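Local structure of PfkB family carbohydrate kinase (Listeria grayi DSM 20601, 4GM6) at residues N245-Y250 with L268-E273; G182-F187 with V212-A217; H261-G266 with E279-P284. The protein probably transfers a phosphate group to a small carbohydrate substrate. All blocks are in the same frame, centred on the assembly; numbering follows the deposited sequence.

Contact 1 (N245-Y250 with L268-E273); sequences NIELFY and LWTQGE
Phe-249 lies beside the indole of Trp-269, both side chains pointing the same way from one face of the sheet. The touch is light: CD2 of Phe-249 stands 4.1 Å from CE3 of Trp-269, which sits at the phenyl edge, near its plane. Within its own segment, CG2 of Ile-246 lies above one face of the phenyl ring, toward its rim, and Gly-272 N of the tight turn is placed likewise over the rim of the indole.

Beneath the rings these two residues form the antiparallel hydrogen-bonded pair. Trp-269 N gives a nearly straight bond to Phe-249 O (2.9 Å, 166°), whereas the return bond from Phe-249 N to Trp-269 O is more bent, at 141°. On the other face Leu-268 lies against CB of Tyr-250, although the exact placement of its CD1 is doubtful.

Where the strands part, polar groups take over. Thr-270 OG1 donates to Glu-247 O at 3.1 Å from above the carbonyl plane, and a water donates to the same oxygen while accepting from Gln-271 N. Thr-270 also begins the type I' turn that ends at Glu-273.

This is the open end of the hairpin 248-256/261-270. Tyr-236 of helix 235-242 meets both aromatic rings; Tyr-250 packs against helix 291-304 and Leu-268 against helix 309-323. Strand 214-216 borders 248-250, with Phe-249 on Cys-215 and Leu-248 on Tyr-214.

Contact 2 (G182-F187 with V212-A217); sequences GIKISF and VDYCSA
Phe-187 and Val-212 make the tight apolar end of this contact. CG2 of Val-212 presses on CB of Phe-187 at 3.3 Å, the two side chains crossing at about a right angle, and CG1 of Val-212 comes 3.6 Å from Ile-185 O. The first torsion of Phe-187 sets CG opposite the backbone N, which leads the ring away from the neighbouring strand and leaves CB as the main point of touch. On the buried face shared with Tyr-214, Ser-186 OG turns to His-155 of strand 153-157.

The backbones run parallel, their short axes only 4° apart, and from Tyr-214 to Ser-216 the ladder is regular. Tyr-214 N donates to Ile-185 O, Phe-187 N to Tyr-214 O at a nearly straight 171°, and Ser-216 N to Phe-187 O at 2.8 Å. The pattern changes at Asp-213, whose N also donates to Ile-185 O at 2.9 Å, so that this oxygen is gripped twice.

Toward the solvent side the fit is looser. Lys-184, bent at its second side-chain torsion (chi2 -57°), crosses the phenol end of Tyr-214 obliquely, with its CG 3.5 Å from Tyr-214 OH. Its NZ remains 4.4 Å from OD1 of Asp-213, too far for a salt bridge, and has a long, weak ion pair with Glu-247.

Asp-213 joins the two regimes. It lies just before strand 214-216, and its OD2 accepts from Ile-185 N in a bond modelled as very short, so its exact length is doubtful. The carboxylate appears to stand in for a backbone acceptor at the start of the ladder of a beta-alpha-beta crossover, and Lys-184 probably offsets part of its charge through space.

Contact 3 (H261-G266 with E279-P284); sequences HHLLQG and EYAIYP
Backbone hydrogen bonds bind His-262 to Ile-282 and Leu-264 to Tyr-280, two antiparallel hydrogen-bonded pairs of one hairpin. The straightest is Ile-282 N to His-262 O, 2.8 Å and 171°. Between the pairs, the CA-H of Leu-263 approaches Tyr-280 O, with CA and O 3.1 Å apart.

Apolar contacts line both faces. CD1 of Ile-282 meets CB of Leu-264 at 4.0 Å on the face covered by helix 309-323, where Leu-120 of a second subunit also packs against Tyr-280 and Ile-282. On the other face, CD2 of Leu-263 lies 3.9 Å from CB of Ala-281.

The aromatic pair is oblique: in one of two modelled conformers of Tyr-283, its ring and that of His-261 have centroids 5.7 Å apart and planes at 52°. His-261 brings CD2 and CG against CB of Tyr-283.

Among the polar side chains, Glu-279 and Gln-265 cross at about a right angle, amide and carboxylate planes 51° apart, without a hydrogen bond, and OE1 of Glu-279 approaches CD1 of Leu-263. No side-chain hydrogen bond forms between the two segments, so pairing here rests on backbone bonds and packing, with Gln-265 NE2 adding a bond to Ser-277 O further along the hairpin. His-261 ND1 bonds to the hydroxyl of Tyr-283 of a third subunit, which ties this strand end to the assembly.

How the contacts relate
From the N terminus, contact 2 closes first: strand 184-188 leads through helix 198-208 to strand 214-216, completing a parallel beta-alpha-beta unit before contact 1 opens. The chain then passes helices 219-225 and 235-242 and enters strand 248-256. Contacts 1 and 3 cross, because strand 261-270 closes the hairpin of contact 1 with its later end and opens that of contact 3 with its earlier one. Contacts 1 and 2 touch through neighbouring strands, Leu-248 O and Tyr-250 N probably bonding to Cys-215; contact 3 lies about 23 Å from contact 1, centre to centre. Together they carry one sheet from its parallel centre to its antiparallel edge.

Contact 1 (N245-Y250 with L268-E273)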
loop_
_atom_site.group_PDB
_atom_site.type_symbol
_atom_site.label_atom_id
_atom_site.label_comp_id
_atom_site.label_asym_id
_atom_site.label_seq_id
_atom_site.Cartn_x
_atom_site.Cartn_y
_atom_site.Cartn_z
ATOM N N ASN C 245 -23.790 6.526 47.235
ATOM C CA ASN C 245 -24.396 7.275 46.154
ATOM C C ASN C 245 -24.243 6.581 44.787
ATOM O O ASN C 245 -25.014 6.824 43.868
ATOM C CB ASN C 245 -23.788 8.650 46.081
ATOM C CG ASN C 245 -22.306 8.604 45.900
ATOM O OD1 ASN C 245 -21.573 8.171 46.777
ATOM N ND2 ASN C 245 -21.850 9.045 44.744
ATOM N N ILE C 246 -23.237 5.735 44.645
ATOM C CA ILE C 246 -23.013 5.101 43.354
ATOM C C ILE C 246 -24.013 3.969 43.148
ATOM O O ILE C 246 -23.917 2.926 43.757
ATOM C CB ILE C 246 -21.572 4.540 43.276
ATOM C CG1 ILE C 246 -20.547 5.662 43.289
ATOM C CG2 ILE C 246 -21.366 3.697 42.037
ATOM C CD1 ILE C 246 -19.162 5.207 43.547
ATOM N N GLU C 247 -24.957 4.201 42.250
ATOM C CA GLU C 247 -26.027 3.246 41.911
ATOM C C GLU C 247 -25.521 1.938 41.217
ATOM O O GLU C 247 -25.908 0.832 41.589
ATOM C CB GLU C 247 -27.064 3.968 41.053
ATOM C CG GLU C 247 -28.243 3.123 40.590
ATOM C CD GLU C 247 -29.207 3.931 39.742
ATOM O OE1 GLU C 247 -30.090 3.314 39.080
ATOM O OE2 GLU C 247 -29.066 5.182 39.719
ATOM N N LEU C 248 -24.655 2.048 40.213
ATOM C CA LEU C 248 -24.048 0.821 39.633
ATOM C C LEU C 248 -22.631 1.000 39.131
ATOM O O LEU C 248 -22.287 2.072 38.642
ATOM C CB LEU C 248 -24.929 0.171 38.553
ATOM C CG LEU C 248 -25.139 0.854 37.205
ATOM C CD1 LEU C 248 -25.685 -0.162 36.214
ATOM C CD2 LEU C 248 -26.100 2.026 37.340
ATOM N N PHE C 249 -21.826 -0.055 39.320
ATOM C CA PHE C 249 -20.472 -0.107 38.791
ATOM C C PHE C 249 -20.481 -1.002 37.565
ATOM O O PHE C 249 -21.357 -1.854 37.418
ATOM C CB PHE C 249 -19.491 -0.677 39.819
ATOM C CG PHE C 249 -19.332 0.166 41.055
ATOM C CD1 PHE C 249 -18.424 1.219 41.084
ATOM C CD2 PHE C 249 -20.075 -0.101 42.193
ATOM C CE1 PHE C 249 -18.264 1.990 42.222
ATOM C CE2 PHE C 249 -19.926 0.669 43.336
ATOM C CZ PHE C 249 -19.021 1.718 43.354
ATOM N N TYR C 250 -19.508 -0.814 36.679
ATOM C CA TYR C 250 -19.382 -1.696 35.523
ATOM C C TYR C 250 -17.941 -1.717 35.057
ATOM O O TYR C 250 -17.225 -0.733 35.204
ATOM C CB TYR C 250 -20.303 -1.246 34.385
ATOM C CG TYR C 250 -20.062 0.172 33.908
ATOM C CD1 TYR C 250 -20.568 1.257 34.614
ATOM C CD2 TYR C 250 -19.350 0.426 32.739
ATOM C CE1 TYR C 250 -20.359 2.557 34.183
ATOM C CE2 TYR C 250 -19.136 1.723 32.295
ATOM C CZ TYR C 250 -19.643 2.784 33.022
ATOM O OH TYR C 250 -19.433 4.078 32.590
ATOM N N LEU C 268 -21.391 -6.122 35.734
ATOM C CA LEU C 268 -22.241 -4.991 36.060
ATOM C C LEU C 268 -22.889 -5.232 37.428
ATOM O O LEU C 268 -23.629 -6.199 37.610
ATOM C CB LEU C 268 -23.290 -4.780 34.961
ATOM C CG LEU C 268 -24.262 -3.604 35.120
ATOM C CD1 LEU C 268 -23.512 -2.309 35.418
ATOM C CD2 LEU C 268 -25.102 -3.457 33.863
ATOM N N TRP C 269 -22.583 -4.346 38.385
ATOM C CA TRP C 269 -23.020 -4.497 39.775
ATOM C C TRP C 269 -24.050 -3.428 40.096
ATOM O O TRP C 269 -23.824 -2.230 39.886
ATOM C CB TRP C 269 -21.812 -4.376 40.719
ATOM C CG TRP C 269 -22.111 -4.653 42.170
ATOM C CD1 TRP C 269 -21.811 -5.794 42.869
ATOM C CD2 TRP C 269 -22.764 -3.773 43.103
ATOM N NE1 TRP C 269 -22.242 -5.683 44.172
ATOM C CE2 TRP C 269 -22.829 -4.454 44.344
ATOM C CE3 TRP C 269 -23.306 -2.483 43.009
ATOM C CZ2 TRP C 269 -23.410 -3.882 45.486
ATOM C CZ3 TRP C 269 -23.880 -1.915 44.153
ATOM C CH2 TRP C 269 -23.927 -2.617 45.368
ATOM N N THR C 270 -25.196 -3.855 40.632
ATOM C CA THR C 270 -26.231 -2.914 40.989
ATOM C C THR C 270 -27.187 -3.500 42.025
ATOM O O THR C 270 -27.638 -4.646 41.894
ATOM C CB THR C 270 -27.005 -2.397 39.762
ATOM O OG1 THR C 270 -27.726 -1.190 40.115
ATOM C CG2 THR C 270 -27.962 -3.449 39.234
ATOM N N GLN C 271 -27.466 -2.693 43.056
ATOM C CA GLN C 271 -28.316 -3.066 44.188
ATOM C C GLN C 271 -27.978 -4.451 44.738
ATOM O O GLN C 271 -28.831 -5.353 44.740
ATOM C CB GLN C 271 -29.814 -2.916 43.865
ATOM C CG GLN C 271 -30.191 -3.153 42.407
ATOM C CD GLN C 271 -31.558 -2.550 42.086
ATOM O OE1 GLN C 271 -31.788 -1.364 42.293
ATOM N NE2 GLN C 271 -32.476 -3.367 41.587
ATOM N N GLY C 272 -26.722 -4.661 45.131
ATOM C CA GLY C 272 -26.328 -5.859 45.888
ATOM C C GLY C 272 -25.922 -7.043 45.055
ATOM O O GLY C 272 -25.486 -8.063 45.592
ATOM N N GLU C 273 -26.056 -6.925 43.729
ATOM C CA GLU C 273 -25.753 -8.052 42.842
ATOM C C GLU C 273 -24.758 -7.715 41.739
ATOM O O GLU C 273 -24.858 -6.668 41.091
ATOM C CB GLU C 273 -27.030 -8.601 42.204
ATOM C CG GLU C 273 -28.044 -9.140 43.200
ATOM C CD GLU C 273 -29.129 -9.955 42.522
ATOM O OE1 GLU C 273 -28.788 -10.915 41.787
ATOM O OE2 GLU C 273 -30.320 -9.638 42.723
HETATM O O HOH W 1 -27.085 -0.112 43.787
#

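Contact 2 (G182-F187 with V212-A217)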
loop_
_atom_site.group_PDB
_atom_site.type_symbol
_atom_site.label_atom_id
_atom_site.label_comp_id
_atom_site.label_asym_id
_atom_site.label_seq_id
_atom_site.Cartn_x
_atom_site.Cartn_y
_atom_site.Cartn_z
ATOM N N GLY C 182 -30.971 17.465 37.778
ATOM C CA GLY C 182 -31.502 16.098 37.804
ATOM C C GLY C 182 -30.840 15.119 36.827
ATOM O O GLY C 182 -31.374 14.035 36.544
ATOM N N ILE C 183 -29.673 15.498 36.318
ATOM C CA ILE C 183 -28.961 14.657 35.352
ATOM C C ILE C 183 -28.086 13.598 36.009
ATOM O O ILE C 183 -27.442 13.878 37.041
ATOM C CB ILE C 183 -28.076 15.505 34.432
ATOM C CG1 ILE C 183 -28.967 16.351 33.534
ATOM C CG2 ILE C 183 -27.114 14.606 33.598
ATOM C CD1 ILE C 183 -28.223 17.454 32.862
ATOM N N LYS C 184 -28.092 12.360 35.420
ATOM C CA LYS C 184 -27.270 11.275 35.938
ATOM C C LYS C 184 -25.798 11.504 35.615
ATOM O O LYS C 184 -25.456 12.122 34.598
ATOM C CB LYS C 184 -27.752 9.940 35.369
ATOM C CG LYS C 184 -29.201 9.653 35.728
ATOM C CD LYS C 184 -29.376 9.685 37.247
ATOM C CE LYS C 184 -30.612 8.905 37.668
ATOM N NZ LYS C 184 -30.593 8.700 39.140
ATOM N N ILE C 185 -24.924 11.017 36.490
ATOM C CA ILE C 185 -23.489 11.207 36.306
ATOM C C ILE C 185 -22.774 9.885 36.022
ATOM O O ILE C 185 -22.796 8.960 36.840
ATOM C CB ILE C 185 -22.874 11.924 37.526
ATOM C CG1 ILE C 185 -23.680 13.210 37.826
ATOM C CG2 ILE C 185 -21.400 12.250 37.282
ATOM C CD1 ILE C 185 -23.853 14.138 36.660
ATOM N N SER C 186 -22.164 9.805 34.848
ATOM C CA SER C 186 -21.365 8.648 34.441
ATOM C C SER C 186 -19.892 8.997 34.514
ATOM O O SER C 186 -19.438 9.963 33.890
ATOM C CB SER C 186 -21.700 8.236 33.010
ATOM O OG SER C 186 -20.752 7.294 32.522
ATOM N N PHE C 187 -19.142 8.199 35.262
ATOM C CA PHE C 187 -17.714 8.445 35.432
ATOM C C PHE C 187 -16.902 7.197 35.126
ATOM O O PHE C 187 -17.231 6.094 35.564
ATOM C CB PHE C 187 -17.423 8.953 36.858
ATOM C CG PHE C 187 -16.010 9.430 37.052
ATOM C CD1 PHE C 187 -15.561 10.557 36.341
ATOM C CD2 PHE C 187 -15.125 8.756 37.911
ATOM C CE1 PHE C 187 -14.264 11.006 36.516
ATOM C CE2 PHE C 187 -13.829 9.205 38.092
ATOM C CZ PHE C 187 -13.393 10.320 37.400
ATOM N N VAL C 212 -20.901 10.607 41.731
ATOM C CA VAL C 212 -21.180 9.724 40.580
ATOM C C VAL C 212 -22.379 8.754 40.749
ATOM O O VAL C 212 -22.650 8.246 41.846
ATOM C CB VAL C 212 -19.920 8.920 40.197
ATOM C CG1 VAL C 212 -20.251 7.898 39.110
ATOM C CG2 VAL C 212 -18.794 9.862 39.746
ATOM N N ASP C 213 -23.090 8.502 39.650
ATOM C CA ASP C 213 -24.225 7.563 39.641
ATOM C C ASP C 213 -23.825 6.209 39.069
ATOM O O ASP C 213 -24.182 5.152 39.610
ATOM C CB ASP C 213 -25.358 8.122 38.790
ATOM C CG ASP C 213 -25.913 9.395 39.354
ATOM O OD1 ASP C 213 -26.452 9.344 40.470
ATOM O OD2 ASP C 213 -25.799 10.443 38.689
ATOM N N TYR C 214 -23.097 6.262 37.961
ATOM C CA TYR C 214 -22.639 5.071 37.263
ATOM C C TYR C 214 -21.129 5.148 37.153
ATOM O O TYR C 214 -20.595 6.049 36.488
ATOM C CB TYR C 214 -23.232 5.019 35.859
ATOM C CG TYR C 214 -24.712 5.340 35.774
ATOM C CD1 TYR C 214 -25.629 4.769 36.656
ATOM C CD2 TYR C 214 -25.190 6.199 34.786
ATOM C CE1 TYR C 214 -26.982 5.063 36.566
ATOM C CE2 TYR C 214 -26.534 6.492 34.683
ATOM C CZ TYR C 214 -27.426 5.924 35.571
ATOM O OH TYR C 214 -28.761 6.225 35.451
ATOM N N CYS C 215 -20.439 4.205 37.797
ATOM C CA CYS C 215 -18.977 4.228 37.825
ATOM C C CYS C 215 -18.346 3.051 37.095
ATOM O O CYS C 215 -18.638 1.900 37.401
ATOM C CB CYS C 215 -18.475 4.241 39.279
ATOM S SG CYS C 215 -16.682 4.490 39.451
ATOM N N SER C 216 -17.468 3.338 36.135
ATOM C CA SER C 216 -16.649 2.289 35.567
ATOM C C SER C 216 -15.398 2.080 36.414
ATOM O O SER C 216 -14.456 2.875 36.358
ATOM C CB SER C 216 -16.267 2.588 34.123
ATOM O OG SER C 216 -15.553 1.486 33.611
ATOM N N ALA C 217 -15.404 1.023 37.223
ATOM C CA ALA C 217 -14.284 0.762 38.120
ATOM C C ALA C 217 -14.048 -0.731 38.266
ATOM O O ALA C 217 -15.001 -1.506 38.406
ATOM C CB ALA C 217 -14.513 1.414 39.483
#

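Contact 3 (H261-G266 with E279-P284)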
loop_
_atom_site.group_PDB
_atom_site.type_symbol
_atom_site.label_atom_id
_atom_site.label_comp_id
_atom_site.label_asym_id
_atom_site.label_seq_id
_atom_site.Cartn_x
_atom_site.Cartn_y
_atom_site.Cartn_z
ATOM N N HIS C 261 -4.297 -12.668 22.333
ATOM C CA HIS C 261 -5.257 -13.586 22.911
ATOM C C HIS C 261 -5.688 -13.111 24.291
ATOM O O HIS C 261 -4.927 -13.206 25.252
ATOM C CB HIS C 261 -4.650 -14.987 22.970
ATOM C CG HIS C 261 -5.609 -16.052 23.398
ATOM N ND1 HIS C 261 -5.243 -17.374 23.516
ATOM C CD2 HIS C 261 -6.919 -15.994 23.732
ATOM C CE1 HIS C 261 -6.287 -18.089 23.901
ATOM N NE2 HIS C 261 -7.322 -17.277 24.022
ATOM N N HIS C 262 -6.908 -12.584 24.367
ATOM C CA HIS C 262 -7.498 -12.104 25.612
ATOM C C HIS C 262 -8.795 -12.867 25.879
ATOM O O HIS C 262 -9.480 -13.282 24.942
ATOM C CB HIS C 262 -7.872 -10.622 25.502
ATOM C CG HIS C 262 -6.707 -9.681 25.463
ATOM N ND1 HIS C 262 -6.864 -8.313 25.537
ATOM C CD2 HIS C 262 -5.374 -9.902 25.377
ATOM C CE1 HIS C 262 -5.680 -7.730 25.452
ATOM N NE2 HIS C 262 -4.758 -8.673 25.371
ATOM N N LEU C 263 -9.135 -13.021 27.158
ATOM C CA LEU C 263 -10.474 -13.410 27.566
ATOM C C LEU C 263 -11.152 -12.145 28.085
ATOM O O LEU C 263 -10.521 -11.315 28.738
ATOM C CB LEU C 263 -10.420 -14.472 28.672
ATOM C CG LEU C 263 -9.537 -15.704 28.436
ATOM C CD1 LEU C 263 -9.634 -16.673 29.621
ATOM C CD2 LEU C 263 -9.904 -16.394 27.132
ATOM N N LEU C 264 -12.431 -11.977 27.775
ATOM C CA LEU C 264 -13.138 -10.765 28.157
ATOM C C LEU C 264 -14.512 -11.134 28.657
ATOM O O LEU C 264 -15.232 -11.881 28.004
ATOM C CB LEU C 264 -13.289 -9.829 26.961
ATOM C CG LEU C 264 -13.688 -8.403 27.335
ATOM C CD1 LEU C 264 -12.465 -7.655 27.857
ATOM C CD2 LEU C 264 -14.265 -7.691 26.125
ATOM N N GLN C 265 -14.868 -10.592 29.814
ATOM C CA GLN C 265 -16.122 -10.904 30.467
ATOM C C GLN C 265 -16.599 -9.610 31.105
ATOM O O GLN C 265 -15.832 -8.925 31.787
ATOM C CB GLN C 265 -15.913 -11.985 31.528
ATOM C CG GLN C 265 -17.155 -12.312 32.353
ATOM C CD GLN C 265 -16.957 -13.519 33.249
ATOM O OE1 GLN C 265 -15.989 -13.595 34.004
ATOM N NE2 GLN C 265 -17.886 -14.467 33.178
ATOM N N GLY C 266 -17.843 -9.236 30.848
ATOM C CA GLY C 266 -18.359 -7.989 31.410
ATOM C C GLY C 266 -18.921 -8.235 32.798
ATOM O O GLY C 266 -19.466 -9.308 33.065
ATOM N N GLU C 279 -17.959 -15.523 29.179
ATOM C CA GLU C 279 -16.591 -15.094 28.951
ATOM C C GLU C 279 -16.213 -15.377 27.497
ATOM O O GLU C 279 -16.336 -16.510 27.040
ATOM C CB GLU C 279 -15.637 -15.815 29.890
ATOM C CG GLU C 279 -14.242 -15.216 29.930
ATOM C CD GLU C 279 -13.459 -15.694 31.139
ATOM O OE1 GLU C 279 -13.046 -16.874 31.149
ATOM O OE2 GLU C 279 -13.262 -14.894 32.082
ATOM N N TYR C 280 -15.790 -14.344 26.778
ATOM C CA TYR C 280 -15.361 -14.482 25.376
ATOM C C TYR C 280 -13.867 -14.710 25.250
ATOM O O TYR C 280 -13.069 -14.090 25.956
ATOM C CB TYR C 280 -15.682 -13.218 24.578
ATOM C CG TYR C 280 -17.145 -12.985 24.340
ATOM C CD1 TYR C 280 -17.789 -13.559 23.253
ATOM C CD2 TYR C 280 -17.886 -12.190 25.201
ATOM C CE1 TYR C 280 -19.134 -13.349 23.031
ATOM C CE2 TYR C 280 -19.233 -11.977 24.990
ATOM C CZ TYR C 280 -19.846 -12.553 23.903
ATOM O OH TYR C 280 -21.175 -12.342 23.683
ATOM N N ALA C 281 -13.494 -15.591 24.331
ATOM C CA ALA C 281 -12.109 -15.750 23.944
ATOM C C ALA C 281 -11.900 -14.978 22.644
ATOM O O ALA C 281 -12.558 -15.248 21.649
ATOM C CB ALA C 281 -11.781 -17.222 23.775
ATOM N N ILE C 282 -11.003 -13.997 22.668
ATOM C CA ILE C 282 -10.741 -13.164 21.507
ATOM C C ILE C 282 -9.345 -13.442 20.982
ATOM O O ILE C 282 -8.360 -13.152 21.662
ATOM C CB ILE C 282 -10.851 -11.670 21.871
ATOM C CG1 ILE C 282 -12.220 -11.388 22.515
ATOM C CG2 ILE C 282 -10.579 -10.802 20.656
ATOM C CD1 ILE C 282 -12.383 -9.971 23.046
ATOM N N TYR C 283 -9.256 -13.970 19.761
ATOM C CA TYR C 283 -7.970 -14.224 19.133
ATOM C C TYR C 283 -8.152 -14.463 17.637
ATOM O O TYR C 283 -9.059 -15.181 17.240
ATOM C CB TYR C 283 -7.290 -15.441 19.772
ATOM C CG TYR C 283 -6.171 -15.993 18.922
ATOM C CD1 TYR C 283 -6.417 -16.998 17.997
ATOM C CD2 TYR C 283 -4.874 -15.490 19.022
ATOM C CE1 TYR C 283 -5.402 -17.500 17.204
ATOM C CE2 TYR C 283 -3.853 -15.993 18.243
ATOM C CZ TYR C 283 -4.126 -16.995 17.328
ATOM O OH TYR C 283 -3.130 -17.499 16.534
ATOM N N PRO C 284 -7.310 -13.825 16.801
ATOM C CA PRO C 284 -6.280 -12.864 17.233
ATOM C C PRO C 284 -6.955 -11.556 17.621
ATOM O O PRO C 284 -8.180 -11.463 17.594
ATOM C CB PRO C 284 -5.429 -12.673 15.968
ATOM C CG PRO C 284 -6.404 -12.875 14.845
ATOM C CD PRO C 284 -7.376 -13.935 15.332
#